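Local coordinates for polyhedrin (Simulium ubiquitum cypovirus, PDB 5A9A), which forms the crystalline lattice of cypovirus polyhedra, the insect-virus occlusion bodies in which virus particles are embedded, and binds uridine 5'-triphosphate, at residues 40-43 / 47-50; 67-72 / 205-210; 85-90 / 124-129; 100-105 / 165-170. One frame throughout, in Å; residues are numbered along the deposited sequence.

Contact 1: 40-43 / 47-50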
# COMPACT_ATOMS: atom_id res chain seq x y z
N PHE A 40 -14.11 -11.67 -9.25
CA PHE A 40 -15.11 -12.22 -8.34
C PHE A 40 -16.44 -12.42 -9.07
O PHE A 40 -16.82 -11.60 -9.91
CB PHE A 40 -15.33 -11.30 -7.14
CG PHE A 40 -14.12 -11.18 -6.25
CD1 PHE A 40 -13.90 -12.09 -5.23
CD2 PHE A 40 -13.22 -10.14 -6.42
CE1 PHE A 40 -12.80 -11.98 -4.41
CE2 PHE A 40 -12.11 -10.02 -5.60
CZ PHE A 40 -11.90 -10.94 -4.59
N ILE A 41 -17.13 -13.51 -8.75
CA ILE A 41 -18.46 -13.77 -9.29
C ILE A 41 -19.48 -13.57 -8.18
O ILE A 41 -19.25 -14.00 -7.05
CB ILE A 41 -18.58 -15.20 -9.83
CG1 ILE A 41 -17.39 -15.52 -10.75
CG2 ILE A 41 -19.90 -15.38 -10.57
CD1 ILE A 41 -17.44 -16.92 -11.34
N TYR A 42 -20.60 -12.94 -8.50
CA TYR A 42 -21.59 -12.59 -7.49
C TYR A 42 -22.95 -13.25 -7.71
O TYR A 42 -23.18 -13.90 -8.73
CB TYR A 42 -21.73 -11.07 -7.40
CG TYR A 42 -20.47 -10.43 -6.86
CD1 TYR A 42 -19.42 -10.10 -7.71
CD2 TYR A 42 -20.31 -10.21 -5.51
CE1 TYR A 42 -18.26 -9.53 -7.23
CE2 TYR A 42 -19.15 -9.64 -5.01
CZ TYR A 42 -18.13 -9.31 -5.87
OH TYR A 42 -16.97 -8.75 -5.38
N LYS A 43 -23.83 -13.09 -6.73
CA LYS A 43 -25.13 -13.76 -6.74
C LYS A 43 -26.07 -13.20 -7.79
O LYS A 43 -27.13 -13.77 -8.03
CB LYS A 43 -25.77 -13.67 -5.35
CG LYS A 43 -25.09 -14.52 -4.29
CD LYS A 43 -25.60 -14.18 -2.90
CE LYS A 43 -24.86 -14.95 -1.82
NZ LYS A 43 -25.45 -16.29 -1.56
N TYR A 47 -19.80 -9.84 -12.63
CA TYR A 47 -18.41 -9.92 -12.21
C TYR A 47 -17.85 -8.59 -11.74
O TYR A 47 -18.29 -7.52 -12.16
CB TYR A 47 -17.55 -10.43 -13.38
CG TYR A 47 -18.07 -11.72 -13.97
CD1 TYR A 47 -19.03 -11.71 -14.98
CD2 TYR A 47 -17.61 -12.95 -13.52
CE1 TYR A 47 -19.51 -12.88 -15.52
CE2 TYR A 47 -18.09 -14.13 -14.05
CZ TYR A 47 -19.03 -14.09 -15.05
OH TYR A 47 -19.51 -15.26 -15.59
N ARG A 48 -16.86 -8.67 -10.86
CA ARG A 48 -16.05 -7.51 -10.49
C ARG A 48 -14.59 -7.89 -10.69
O ARG A 48 -14.10 -8.83 -10.07
CB ARG A 48 -16.30 -7.11 -9.03
CG ARG A 48 -15.62 -5.82 -8.62
CD ARG A 48 -15.95 -5.45 -7.19
NE ARG A 48 -15.48 -6.46 -6.24
CZ ARG A 48 -14.67 -6.23 -5.21
NH1 ARG A 48 -14.24 -5.00 -4.96
NH2 ARG A 48 -14.31 -7.23 -4.42
N LEU A 49 -13.91 -7.15 -11.56
CA LEU A 49 -12.56 -7.52 -11.98
C LEU A 49 -11.54 -6.49 -11.52
O LEU A 49 -11.69 -5.29 -11.77
CB LEU A 49 -12.51 -7.66 -13.50
CG LEU A 49 -11.21 -8.20 -14.11
CD1 LEU A 49 -11.49 -8.88 -15.44
CD2 LEU A 49 -10.17 -7.10 -14.27
N ILE A 50 -10.50 -6.96 -10.84
CA ILE A 50 -9.43 -6.08 -10.38
C ILE A 50 -8.13 -6.41 -11.10
O ILE A 50 -7.61 -7.52 -10.99
CB ILE A 50 -9.23 -6.17 -8.86
CG1 ILE A 50 -10.56 -5.90 -8.14
CG2 ILE A 50 -8.18 -5.18 -8.40
CD1 ILE A 50 -11.42 -7.14 -7.95

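Contact 2: 67-72 / 205-210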
# COMPACT_ATOMS: atom_id res chain seq x y z
N MET A 67 -14.01 -7.94 -0.18
CA MET A 67 -14.61 -8.98 -1.00
C MET A 67 -15.95 -8.54 -1.58
O MET A 67 -16.39 -9.06 -2.61
CB MET A 67 -14.84 -10.25 -0.17
CG MET A 67 -13.58 -10.85 0.46
SD MET A 67 -12.47 -11.67 -0.72
CE MET A 67 -13.35 -13.20 -1.03
N LEU A 68 -16.59 -7.57 -0.94
CA LEU A 68 -17.96 -7.21 -1.28
C LEU A 68 -18.09 -6.52 -2.64
O LEU A 68 -17.15 -5.88 -3.13
CB LEU A 68 -18.58 -6.33 -0.19
CG LEU A 68 -18.57 -6.93 1.22
CD1 LEU A 68 -19.36 -6.04 2.17
CD2 LEU A 68 -19.13 -8.34 1.22
N TYR A 69 -19.27 -6.65 -3.22
CA TYR A 69 -19.57 -6.20 -4.58
C TYR A 69 -19.36 -4.70 -4.78
O TYR A 69 -18.63 -4.28 -5.68
CB TYR A 69 -21.01 -6.57 -4.91
CG TYR A 69 -21.40 -6.38 -6.36
CD1 TYR A 69 -20.69 -7.00 -7.37
CD2 TYR A 69 -22.50 -5.61 -6.70
CE1 TYR A 69 -21.05 -6.84 -8.70
CE2 TYR A 69 -22.87 -5.44 -8.02
CZ TYR A 69 -22.14 -6.06 -9.02
OH TYR A 69 -22.51 -5.90 -10.33
N MET A 70 -19.99 -3.88 -3.94
CA MET A 70 -19.93 -2.43 -4.10
C MET A 70 -19.73 -1.71 -2.78
O MET A 70 -18.84 -0.87 -2.65
CB MET A 70 -21.20 -1.93 -4.79
CG MET A 70 -21.32 -2.38 -6.23
SD MET A 70 -22.42 -1.35 -7.22
CE MET A 70 -21.68 -1.56 -8.84
N ASP A 71 -20.56 -2.03 -1.79
CA ASP A 71 -20.44 -1.43 -0.47
C ASP A 71 -20.72 0.07 -0.54
O ASP A 71 -19.89 0.89 -0.13
CB ASP A 71 -19.03 -1.68 0.08
CG ASP A 71 -19.03 -1.90 1.58
OD1 ASP A 71 -20.04 -1.59 2.24
OD2 ASP A 71 -18.00 -2.38 2.10
N LYS A 72 -21.89 0.43 -1.07
CA LYS A 72 -22.29 1.83 -1.17
C LYS A 72 -22.74 2.36 0.19
O LYS A 72 -23.09 1.59 1.08
CB LYS A 72 -23.45 1.97 -2.16
CG LYS A 72 -23.05 2.03 -3.62
CD LYS A 72 -24.28 1.87 -4.51
CE LYS A 72 -25.49 2.59 -3.94
NZ LYS A 72 -26.74 2.31 -4.69
N PRO A 205 -11.62 -1.46 -9.37
CA PRO A 205 -12.43 -2.61 -9.79
C PRO A 205 -13.37 -2.26 -10.94
O PRO A 205 -14.00 -1.20 -10.93
CB PRO A 205 -13.22 -2.97 -8.53
CG PRO A 205 -12.38 -2.47 -7.41
CD PRO A 205 -11.74 -1.21 -7.92
N LEU A 206 -13.47 -3.16 -11.91
CA LEU A 206 -14.39 -2.99 -13.03
C LEU A 206 -15.60 -3.89 -12.85
O LEU A 206 -15.48 -5.00 -12.33
CB LEU A 206 -13.70 -3.32 -14.35
CG LEU A 206 -12.63 -2.35 -14.83
CD1 LEU A 206 -11.81 -2.97 -15.95
CD2 LEU A 206 -13.25 -1.03 -15.27
N TYR A 207 -16.75 -3.41 -13.29
CA TYR A 207 -17.98 -4.19 -13.20
C TYR A 207 -18.43 -4.65 -14.58
O TYR A 207 -18.70 -3.83 -15.46
CB TYR A 207 -19.07 -3.37 -12.50
CG TYR A 207 -18.73 -3.06 -11.07
CD1 TYR A 207 -17.98 -1.94 -10.74
CD2 TYR A 207 -19.13 -3.91 -10.04
CE1 TYR A 207 -17.65 -1.65 -9.42
CE2 TYR A 207 -18.80 -3.63 -8.73
CZ TYR A 207 -18.07 -2.51 -8.42
OH TYR A 207 -17.75 -2.24 -7.11
N LEU A 208 -18.49 -5.96 -14.76
CA LEU A 208 -18.86 -6.56 -16.04
C LEU A 208 -20.15 -7.36 -15.87
O LEU A 208 -20.24 -8.23 -15.00
CB LEU A 208 -17.73 -7.45 -16.56
CG LEU A 208 -16.36 -6.77 -16.77
CD1 LEU A 208 -15.55 -6.73 -15.48
CD2 LEU A 208 -15.57 -7.49 -17.86
N ASP A 209 -21.15 -7.06 -16.70
CA ASP A 209 -22.49 -7.60 -16.52
C ASP A 209 -22.57 -9.12 -16.67
O ASP A 209 -23.25 -9.79 -15.89
CB ASP A 209 -23.46 -6.97 -17.53
CG ASP A 209 -23.76 -5.52 -17.22
OD1 ASP A 209 -23.37 -5.04 -16.13
OD2 ASP A 209 -24.40 -4.87 -18.06
N ASN A 210 -21.89 -9.66 -17.68
CA ASN A 210 -22.06 -11.06 -18.04
C ASN A 210 -20.77 -11.66 -18.59
O ASN A 210 -19.78 -10.96 -18.78
CB ASN A 210 -23.17 -11.20 -19.07
CG ASN A 210 -22.86 -10.47 -20.36
OD1 ASN A 210 -22.11 -10.97 -21.20
ND2 ASN A 210 -23.43 -9.27 -20.52
O HOH W 1 -20.74 -6.50 -12.10

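Contact 3: 85-90 / 124-129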
# COMPACT_ATOMS: atom_id res chain seq x y z
N GLN A 85 -20.63 -9.42 12.92
CA GLN A 85 -21.04 -10.78 13.25
C GLN A 85 -20.02 -11.80 12.75
O GLN A 85 -19.74 -12.78 13.43
CB GLN A 85 -22.42 -11.07 12.64
CG GLN A 85 -22.98 -12.42 13.05
CD GLN A 85 -22.95 -12.64 14.55
OE1 GLN A 85 -23.08 -11.69 15.33
NE2 GLN A 85 -22.77 -13.88 14.97
N ILE A 86 -19.46 -11.55 11.57
CA ILE A 86 -18.49 -12.47 10.99
C ILE A 86 -17.14 -12.43 11.72
O ILE A 86 -16.59 -13.47 12.06
CB ILE A 86 -18.26 -12.18 9.50
CG1 ILE A 86 -19.55 -12.36 8.71
CG2 ILE A 86 -17.17 -13.09 8.95
CD1 ILE A 86 -20.01 -13.80 8.61
N ARG A 87 -16.62 -11.23 11.96
CA ARG A 87 -15.28 -11.08 12.52
C ARG A 87 -15.26 -10.96 14.04
O ARG A 87 -14.20 -10.97 14.66
CB ARG A 87 -14.58 -9.87 11.91
CG ARG A 87 -14.27 -10.02 10.43
CD ARG A 87 -13.52 -8.81 9.91
NE ARG A 87 -12.31 -8.55 10.69
CZ ARG A 87 -11.75 -7.36 10.83
NH1 ARG A 87 -12.29 -6.29 10.25
NH2 ARG A 87 -10.64 -7.22 11.55
N ARG A 88 -16.44 -10.81 14.65
CA ARG A 88 -16.53 -10.77 16.10
C ARG A 88 -17.94 -11.14 16.57
O ARG A 88 -18.69 -10.30 17.07
CB ARG A 88 -16.12 -9.39 16.64
CG ARG A 88 -16.57 -8.20 15.81
CD ARG A 88 -16.03 -6.89 16.39
NE ARG A 88 -16.53 -6.65 17.74
CZ ARG A 88 -17.54 -5.84 18.04
NH1 ARG A 88 -18.17 -5.17 17.09
NH2 ARG A 88 -17.91 -5.69 19.31
N PRO A 89 -18.29 -12.42 16.41
CA PRO A 89 -19.57 -12.94 16.90
C PRO A 89 -19.65 -12.85 18.42
O PRO A 89 -18.62 -13.06 19.07
CB PRO A 89 -19.55 -14.41 16.46
CG PRO A 89 -18.10 -14.73 16.28
CD PRO A 89 -17.48 -13.47 15.78
N ASP A 90 -20.81 -12.53 18.99
CA ASP A 90 -22.02 -12.22 18.24
C ASP A 90 -22.36 -10.74 18.39
O ASP A 90 -23.39 -10.38 18.97
CB ASP A 90 -23.19 -13.06 18.78
CG ASP A 90 -22.93 -14.55 18.67
OD1 ASP A 90 -22.64 -15.02 17.55
OD2 ASP A 90 -23.02 -15.24 19.71
N GLU A 124 -8.10 -17.08 2.90
CA GLU A 124 -7.90 -16.90 4.33
C GLU A 124 -9.24 -16.80 5.03
O GLU A 124 -10.28 -16.73 4.37
CB GLU A 124 -7.10 -15.62 4.58
CG GLU A 124 -5.87 -15.48 3.68
CD GLU A 124 -4.78 -16.47 4.02
OE1 GLU A 124 -5.00 -17.34 4.90
OE2 GLU A 124 -3.69 -16.39 3.41
N ASN A 125 -9.23 -16.81 6.36
CA ASN A 125 -10.47 -16.66 7.12
C ASN A 125 -10.83 -15.18 7.25
O ASN A 125 -10.23 -14.33 6.60
CB ASN A 125 -10.36 -17.34 8.49
CG ASN A 125 -9.29 -16.72 9.37
OD1 ASN A 125 -8.92 -15.56 9.21
ND2 ASN A 125 -8.80 -17.51 10.32
N GLU A 126 -11.81 -14.89 8.09
CA GLU A 126 -12.36 -13.54 8.17
C GLU A 126 -11.36 -12.50 8.70
O GLU A 126 -11.55 -11.31 8.51
CB GLU A 126 -13.63 -13.52 9.03
CG GLU A 126 -13.43 -13.91 10.48
CD GLU A 126 -13.52 -15.41 10.71
OE1 GLU A 126 -13.48 -16.18 9.73
OE2 GLU A 126 -13.64 -15.82 11.89
N ASP A 127 -10.30 -12.97 9.36
CA ASP A 127 -9.25 -12.07 9.83
C ASP A 127 -8.04 -12.11 8.89
O ASP A 127 -6.97 -11.59 9.21
CB ASP A 127 -8.81 -12.45 11.24
CG ASP A 127 -9.88 -12.15 12.28
OD1 ASP A 127 -10.70 -11.24 12.05
OD2 ASP A 127 -9.88 -12.81 13.34
N CYS A 128 -8.23 -12.73 7.73
CA CYS A 128 -7.16 -12.89 6.74
C CYS A 128 -5.95 -13.62 7.33
O CYS A 128 -4.81 -13.20 7.13
CB CYS A 128 -6.75 -11.54 6.16
SG CYS A 128 -6.14 -11.64 4.45
N LEU A 129 -6.22 -14.70 8.06
CA LEU A 129 -5.17 -15.57 8.59
C LEU A 129 -5.42 -16.99 8.07
O LEU A 129 -6.55 -17.33 7.74
CB LEU A 129 -5.18 -15.56 10.12
CG LEU A 129 -4.88 -14.22 10.81
CD1 LEU A 129 -5.31 -14.27 12.27
CD2 LEU A 129 -3.41 -13.86 10.70
O HOH W 2 -14.37 -14.41 13.70
O HOH W 3 -11.42 -9.53 13.76

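Contact 4: 100-105 / 165-170. With UTP (uridine 5'-triphosphate), chain B.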
# COMPACT_ATOMS: atom_id res chain seq x y z
N PHE A 100 -26.28 -10.51 0.03
CA PHE A 100 -26.42 -10.50 -1.42
C PHE A 100 -25.09 -10.17 -2.09
O PHE A 100 -24.79 -10.68 -3.18
CB PHE A 100 -27.47 -9.46 -1.84
CG PHE A 100 -28.89 -9.87 -1.57
CD1 PHE A 100 -29.25 -11.21 -1.49
CD2 PHE A 100 -29.87 -8.91 -1.41
CE1 PHE A 100 -30.56 -11.57 -1.25
CE2 PHE A 100 -31.19 -9.27 -1.16
CZ PHE A 100 -31.53 -10.61 -1.08
N GLU A 101 -24.27 -9.33 -1.45
CA GLU A 101 -23.09 -8.78 -2.10
C GLU A 101 -21.77 -9.49 -1.81
O GLU A 101 -20.70 -9.01 -2.21
CB GLU A 101 -22.92 -7.30 -1.73
CG GLU A 101 -23.92 -6.38 -2.39
CD GLU A 101 -23.43 -4.94 -2.45
OE1 GLU A 101 -22.24 -4.71 -2.18
OE2 GLU A 101 -24.24 -4.05 -2.78
N TYR A 102 -21.81 -10.63 -1.12
CA TYR A 102 -20.59 -11.40 -0.93
C TYR A 102 -20.47 -12.41 -2.07
O TYR A 102 -21.44 -13.08 -2.42
CB TYR A 102 -20.58 -12.11 0.42
CG TYR A 102 -19.26 -12.80 0.71
CD1 TYR A 102 -18.98 -14.05 0.17
CD2 TYR A 102 -18.30 -12.19 1.50
CE1 TYR A 102 -17.78 -14.67 0.41
CE2 TYR A 102 -17.09 -12.82 1.75
CZ TYR A 102 -16.84 -14.06 1.20
OH TYR A 102 -15.65 -14.70 1.44
N PRO A 103 -19.28 -12.51 -2.68
CA PRO A 103 -19.12 -13.30 -3.90
C PRO A 103 -19.31 -14.80 -3.69
O PRO A 103 -19.23 -15.28 -2.56
CB PRO A 103 -17.68 -13.00 -4.33
CG PRO A 103 -16.98 -12.65 -3.06
CD PRO A 103 -18.00 -11.93 -2.23
N VAL A 104 -19.55 -15.52 -4.77
CA VAL A 104 -19.75 -16.97 -4.71
C VAL A 104 -18.54 -17.73 -5.24
O VAL A 104 -18.44 -18.95 -5.08
CB VAL A 104 -20.99 -17.41 -5.53
CG1 VAL A 104 -22.27 -16.96 -4.84
CG2 VAL A 104 -20.93 -16.86 -6.96
N ALA A 105 -17.61 -17.01 -5.87
CA ALA A 105 -16.43 -17.65 -6.44
C ALA A 105 -15.39 -16.62 -6.86
O ALA A 105 -15.71 -15.44 -7.04
CB ALA A 105 -16.82 -18.52 -7.63
N ARG A 165 -17.83 -21.18 -0.72
CA ARG A 165 -19.03 -21.86 -0.22
C ARG A 165 -19.48 -21.25 1.10
O ARG A 165 -20.51 -21.63 1.65
CB ARG A 165 -18.74 -23.34 -0.01
CG ARG A 165 -18.33 -24.10 -1.26
CD ARG A 165 -16.98 -24.74 -1.07
NE ARG A 165 -16.65 -25.69 -2.13
CZ ARG A 165 -15.43 -26.20 -2.32
NH1 ARG A 165 -14.43 -25.85 -1.53
NH2 ARG A 165 -15.22 -27.06 -3.30
N CYS A 166 -18.69 -20.30 1.59
CA CYS A 166 -18.98 -19.62 2.85
C CYS A 166 -18.88 -18.13 2.58
O CYS A 166 -18.56 -17.73 1.46
CB CYS A 166 -17.97 -20.05 3.91
SG CYS A 166 -17.85 -21.85 4.12
N GLN A 167 -19.16 -17.31 3.58
CA GLN A 167 -19.01 -15.86 3.42
C GLN A 167 -18.14 -15.26 4.52
O GLN A 167 -18.33 -14.11 4.91
CB GLN A 167 -20.38 -15.17 3.39
CG GLN A 167 -21.28 -15.63 2.26
CD GLN A 167 -22.42 -14.66 2.00
OE1 GLN A 167 -22.84 -13.93 2.89
NE2 GLN A 167 -22.90 -14.64 0.76
N ASN A 168 -17.18 -16.04 5.01
CA ASN A 168 -16.25 -15.56 6.03
C ASN A 168 -14.82 -15.45 5.52
O ASN A 168 -13.92 -15.09 6.27
CB ASN A 168 -16.26 -16.51 7.23
CG ASN A 168 -15.58 -17.83 6.93
OD1 ASN A 168 -15.86 -18.47 5.92
ND2 ASN A 168 -14.68 -18.24 7.81
N GLU A 169 -14.62 -15.77 4.25
CA GLU A 169 -13.27 -15.88 3.71
C GLU A 169 -12.77 -14.62 3.01
O GLU A 169 -13.55 -13.81 2.52
CB GLU A 169 -13.19 -17.08 2.76
CG GLU A 169 -13.43 -18.40 3.47
CD GLU A 169 -13.49 -19.58 2.51
OE1 GLU A 169 -14.28 -19.52 1.54
OE2 GLU A 169 -12.76 -20.56 2.74
N SER A 170 -11.45 -14.49 2.97
CA SER A 170 -10.78 -13.39 2.30
C SER A 170 -9.66 -13.97 1.45
O SER A 170 -9.64 -15.17 1.19
CB SER A 170 -10.24 -12.39 3.33
OG SER A 170 -9.36 -13.02 4.25
PA UTP B . -34.99 -4.85 2.98
O1A UTP B . -35.34 -6.20 3.56
O2A UTP B . -35.43 -4.50 1.58
O3A UTP B . -35.51 -3.70 3.98
O5' UTP B . -33.40 -4.68 3.03
PB UTP B . -35.52 -3.91 5.58
O1B UTP B . -35.50 -2.54 6.21
O2B UTP B . -36.63 -4.88 5.91
O3B UTP B . -34.11 -4.61 5.90
PG UTP B . -33.97 -5.71 7.06
O1G UTP B . -35.30 -5.65 7.78
O2G UTP B . -32.80 -5.25 7.88
O3G UTP B . -33.73 -6.98 6.29
C5' UTP B . -32.62 -4.66 1.84
C4' UTP B . -32.15 -6.07 1.51
O4' UTP B . -30.90 -6.07 0.82
C1' UTP B . -30.24 -7.30 1.10
C2' UTP B . -30.65 -7.69 2.51
O2' UTP B . -30.89 -9.09 2.63
C3' UTP B . -31.93 -6.91 2.76
O3' UTP B . -33.03 -7.80 2.95
N1 UTP B . -28.79 -7.17 0.94
C6 UTP B . -28.28 -6.15 0.24
C2 UTP B . -27.92 -8.14 1.49
O2 UTP B . -28.38 -9.09 2.13
N3 UTP B . -26.60 -8.03 1.32
C4 UTP B . -26.07 -7.01 0.63
O4 UTP B . -24.84 -6.92 0.48
C5 UTP B . -26.91 -6.05 0.07
O HOH W 4 -21.89 -16.01 -1.33

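Contact 1: 40-43 / 47-50
With CG of Arg48 set anti to the backbone N (chi1 -173°) and a bend at chi3, the arginine chain runs out beside Phe40 and then turns its NE toward the hydroxyl of Tyr42. Tyr42 reaches the same place from the other segment: its CG lies beside the backbone N, and the ring crosses the aliphatic part of the arginine, with CE1 3.6 Å from CB of Arg48. NE of Arg48 donates to OH of Tyr42 at 2.9 Å, a bent bond that leaves the guanidinium plane by 27°. The same hydroxyl also bonds to the backbone O of Met67, while NH2 of Arg48 is taken by the carbonyl of Asp66, so the loop that follows strand 57-62 fixes both polar ends. The two segments are the closing end of the antiparallel beta hairpin 34-41/47-54. Phe40 and Arg48 form a hydrogen-bonded pair, N of Phe40 giving to O of Arg48 at 3.0 Å and N of Arg48 returning to O of Phe40 at 3.1 Å; Ile41 and Tyr47 form the non-hydrogen-bonded pair next to it. On the face with Phe40 and Arg48, the guanidinium lies alongside the phenyl ring, the two planes 28° apart, and CD1 of Ile50 meets the ring edge 3.8 Å from CE2 of Phe40. On the opposite face Ile41 and Tyr47 extend side by side, CG1 of Ile41 packing 3.6 Å from CE2 of Tyr47. Helix 211-221 covers Tyr47 there through Glu211 and Leu214.

Contact 2: 67-72 / 205-210
The ring of Tyr207 meets Tyr69 with its edge and Met70 with one face. Its CD2-CE2 side is directed at a face of the Tyr69 ring in a T-shaped stack, the centroids 5.2 Å apart and the planes at 85°; CD2 of Tyr207 comes within 3.8 Å of CE1 of Tyr69. Methyl CE of Met70 sits over the centre of the Tyr207 ring, 3.6 Å from the centroid, in a CH-pi contact, while SD lies farther off and oblique to the ring, adding a looser Met-aromatic contact. Beyond CG the methionine chain is extended (chi2 -158°, chi3 151°), which carries the methyl group across the tyrosine. At the ring edge, OH of Tyr207 donates to the backbone O of Tyr69 at 2.6 Å, in the carbonyl plane. The contact joins the loop between strand 57-62 and helix 76-87 to strand 201-208, an outermost strand of the six-stranded antiparallel sheet within this chain. A water bridges farther along, 2.6 Å from OH of Tyr69 and weakly bonded to O of Leu208. The loop is tied to the UTP site as well: OE1 of Glu101, a UTP-binding residue, accepts from the backbone N of both Met70 and Asp71, and OD1 of Asp71 bonds to His79, another residue of that site. Lys80 of the second subunit packs on Met70 and Tyr207, bringing a neighbouring chain against this aromatic cluster.

Contact 3: 85-90 / 124-129
Between Arg87 and Asp127 the direct link is a long salt bridge: NE of Arg87 donates to OD1 of Asp127 at 3.4 Å, weak but nearly straight at 175°, with OD1 at the edge of the guanidinium. A water adds a second link between the two residues, donating to OD1 of Asp127 at 2.5 Å and to the backbone O of Arg87, a carbonyl at the end of helix 76-87. A second water gives one hydrogen to O of Ile86 at 2.9 Å and the other to OE2 of Glu126, whose OE1 is engaged by ND2 of Asn168. Aliphatic parts also meet: CB of Glu126 lies 3.6 Å from CG2 of Ile86. The helix end thus rests on the type I turn Asn125-Cys128, which follows strand 120-124. OD1 of Asn125 steadies this turn by accepting from N of Asp127 at 2.9 Å, an Asx turn, and from N of Leu129 at 3.1 Å; the two donors approach from opposite faces of the amide. Other charges are met by the third subunit. OD2 of Asp127 forms salt bridges with Lys221 and Arg35 of that subunit, whose Lys221 NZ also donates to O of Arg87, and NH1 of Arg87 bonds to O of its Asn204 as well as to Glu83 of the same chain. With three basic groups around it, the carboxylate of Asp127 would be expected to stay ionised at this subunit boundary.

Contact 4: 100-105 / 165-170
Tyr102 projects onto the 165-170 loop, joining the loop that leads into strand 105-111 to the connection between strands 157-163 and 170-176, and so linking the two larger antiparallel sheets of the polyhedrin fold. Its CG is anti to the backbone N (chi1 -174°), which sends the ring across the backbone of Gln167. CA of Gln167 lies over one ring face, 3.6 Å from the centroid, as a CH-pi contact; CD of Pro103 covers the opposite face. The glutamine chain, extended beyond CG (chi2 -162°), runs back along the tyrosine in the opposite direction, so that CG meets CD1 of Tyr102 and the amide arrives beside the tyrosine CB. There NE2 of Gln167 donates to a water at 2.7 Å, which in turn donates to O of Pro103, while OE1 of Gln167 accepts from N of Leu99, a residue of the UTP pocket. At the other end of the segment, Phe100 and Glu101 border the nucleotide. One face of the Phe100 ring is turned to it, with the uracil O2 of UTP above the ring near the rim, and N of Glu101 gives a weak hydrogen bond to O4 of the uracil at 3.1 Å; His79 and His96 also bond to the nucleotide. The far tip of Tyr102 ends in a short bond, its OH donating to the backbone O of Glu169 at 2.5 Å, with the donor tilted 31° from the carbonyl plane.

Overall arrangement
From the N terminus, contact 1 closes first, a short hairpin loop between strands 34-41 and 47-54. Contact 2 then opens at 67-72 and closes only at 205-210, a long loop that brings the chain back to the edge of the same sheet, beside strand 47-54. Contacts 3 and 4 are both nested inside it and cross each other, their segments alternating in the order 85-90, 100-105, 124-129, 165-170. Contact 4 touches all the others: 100-105 borders the hairpin and the 67-72 loop, while 165-170 meets the 124-129 turn. Contact 1 lies within the six-stranded sheet, contacts 2 and 4 tie UTP-site loops to it, and contact 3 joins helix 76-87 to the turn after strand 120-124 of the four-stranded sheet.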